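Local coordinates for endo-arabinase (Bacteroides thetaiotaomicron, PDB 5C0P), which probably hydrolyses glycosidic bonds in the breakdown of L-arabinan, as a magnesium-binding member of glycosyl hydrolase family 43, at residues E89-L94 with V111-K116. Sequence-based numbering, arbitrary orientation.
Sequences EGRYYL and VSDSPK
The phenol ring of Y92 lies against P115, whose ring packs over one of its faces: P115 CD stands 4.0 Å from the centroid of the Y92 ring, a CH-pi contact. Proline suits the place because it offers a compact, rigid apolar ring, with CD and CB over the tyrosine. The backbone carbonyl of D113 meets the rim of the same ring near CE1. Tyrosine serves at both ends, its ring for P115 and its OH for a hydrogen bond to D34. A leucine in place of Y92 would probably leave P115 without its aromatic face and the D34 carboxylate without this hydroxyl partner.

On the opposite face of the sheet V111, compact and beta-branched, wedges a single methyl between two flat groups. With CG1 set between the backbone N and the carbonyl carbon (chi1 64°), CG2 is left anti to the N. It lies 3.5 Å from CE2 over the face of the Y93 ring, and 3.5 Å from CZ of R91, above the centre of the guanidinium. R91 bends at chi3 (71°) to bring its head across the valine, where NE also makes a salt bridge to D113 OD1 at 2.8 Å; the hydrogen bond within it is weak, and the guanidinium and carboxylate planes are 57° apart.

Between the two faces, Y92 and S112 form an antiparallel hydrogen-bonded pair, Y92 N giving to S112 O at 2.9 Å and S112 N to Y92 O. This is the open end of the hairpin of strands 91-100 and 103-112, within one four-stranded antiparallel sheet of the family 43 beta-propeller. Just past the strand, S112 OG accepts from S114 N in an ST turn. Charge and apolar packing thus share a face: arginine's long chain and flat head let it stack on the valine methyl and still reach a carboxylate on the more exposed side, while a water joining G90 O to D113 O also spans the hairpin's end.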
# COMPACT_ATOMS: atom_id res chain seq x y z
N GLU A 89 -1.53 17.73 4.47
CA GLU A 89 -1.49 19.19 4.50
C GLU A 89 -2.50 19.84 3.56
O GLU A 89 -2.19 20.80 2.85
CB GLU A 89 -0.07 19.69 4.22
CG GLU A 89 0.96 19.07 5.16
CD GLU A 89 2.25 19.87 5.24
OE1 GLU A 89 2.86 19.89 6.32
OE2 GLU A 89 2.64 20.46 4.21
N GLY A 90 -3.72 19.31 3.55
CA GLY A 90 -4.81 19.97 2.85
C GLY A 90 -5.03 19.53 1.42
O GLY A 90 -5.99 19.95 0.78
N ARG A 91 -4.14 18.68 0.91
CA ARG A 91 -4.32 18.13 -0.43
C ARG A 91 -4.30 16.60 -0.39
O ARG A 91 -4.12 16.00 0.67
CB ARG A 91 -3.26 18.67 -1.40
CG ARG A 91 -3.23 20.19 -1.49
CD ARG A 91 -2.40 20.66 -2.68
NE ARG A 91 -3.10 20.38 -3.94
CZ ARG A 91 -2.57 20.53 -5.15
NH1 ARG A 91 -1.32 20.96 -5.29
NH2 ARG A 91 -3.29 20.23 -6.22
N TYR A 92 -4.51 15.98 -1.55
CA TYR A 92 -4.61 14.53 -1.61
C TYR A 92 -3.57 13.99 -2.56
O TYR A 92 -3.37 14.55 -3.64
CB TYR A 92 -6.02 14.11 -2.04
CG TYR A 92 -7.03 14.61 -1.03
CD1 TYR A 92 -7.54 15.90 -1.11
CD2 TYR A 92 -7.41 13.81 0.03
CE1 TYR A 92 -8.42 16.37 -0.17
CE2 TYR A 92 -8.31 14.27 0.98
CZ TYR A 92 -8.80 15.56 0.87
OH TYR A 92 -9.68 16.02 1.82
N TYR A 93 -2.91 12.92 -2.15
CA TYR A 93 -1.77 12.38 -2.90
C TYR A 93 -1.98 10.91 -3.21
O TYR A 93 -2.17 10.08 -2.32
CB TYR A 93 -0.46 12.58 -2.13
CG TYR A 93 -0.11 14.03 -1.96
CD1 TYR A 93 -0.69 14.79 -0.94
CD2 TYR A 93 0.78 14.67 -2.82
CE1 TYR A 93 -0.38 16.14 -0.78
CE2 TYR A 93 1.09 16.00 -2.67
CZ TYR A 93 0.51 16.73 -1.64
OH TYR A 93 0.81 18.06 -1.48
N LEU A 94 -1.93 10.61 -4.50
CA LEU A 94 -2.07 9.25 -5.02
C LEU A 94 -0.67 8.67 -5.24
O LEU A 94 0.16 9.27 -5.94
CB LEU A 94 -2.82 9.32 -6.36
CG LEU A 94 -2.88 8.08 -7.24
CD1 LEU A 94 -3.75 7.03 -6.56
CD2 LEU A 94 -3.45 8.42 -8.61
N VAL A 111 -1.11 14.42 -7.37
CA VAL A 111 -1.76 15.29 -6.39
C VAL A 111 -3.10 15.83 -6.90
O VAL A 111 -3.28 16.04 -8.10
CB VAL A 111 -0.82 16.46 -5.98
CG1 VAL A 111 -0.51 17.37 -7.18
CG2 VAL A 111 -1.38 17.25 -4.79
N SER A 112 -4.03 16.04 -5.97
CA SER A 112 -5.33 16.64 -6.28
C SER A 112 -5.79 17.49 -5.12
O SER A 112 -5.35 17.29 -3.98
CB SER A 112 -6.37 15.54 -6.54
OG SER A 112 -7.63 16.11 -6.87
N ASP A 113 -6.70 18.42 -5.40
CA ASP A 113 -7.32 19.20 -4.34
C ASP A 113 -8.48 18.41 -3.71
O ASP A 113 -9.00 18.80 -2.67
CB ASP A 113 -7.86 20.53 -4.89
CG ASP A 113 -6.76 21.50 -5.26
OD1 ASP A 113 -5.61 21.31 -4.83
OD2 ASP A 113 -7.06 22.48 -5.98
N SER A 114 -8.86 17.32 -4.36
CA SER A 114 -10.06 16.56 -3.97
C SER A 114 -9.72 15.11 -3.65
O SER A 114 -8.85 14.53 -4.28
CB SER A 114 -11.07 16.57 -5.12
OG SER A 114 -12.09 15.60 -4.93
N PRO A 115 -10.45 14.52 -2.69
CA PRO A 115 -10.21 13.11 -2.34
C PRO A 115 -10.61 12.15 -3.46
O PRO A 115 -10.21 10.98 -3.41
CB PRO A 115 -11.12 12.90 -1.12
CG PRO A 115 -12.20 13.91 -1.29
CD PRO A 115 -11.50 15.12 -1.86
N LYS A 116 -11.38 12.62 -4.43
CA LYS A 116 -11.71 11.76 -5.57
C LYS A 116 -10.99 12.15 -6.86
O LYS A 116 -11.37 11.70 -7.95
CB LYS A 116 -13.22 11.70 -5.81
CG LYS A 116 -13.88 13.04 -6.12
CD LYS A 116 -15.38 12.84 -6.38
CE LYS A 116 -15.99 14.08 -6.99
NZ LYS A 116 -15.25 14.45 -8.23
O HOH W 1 -7.70 20.66 -1.20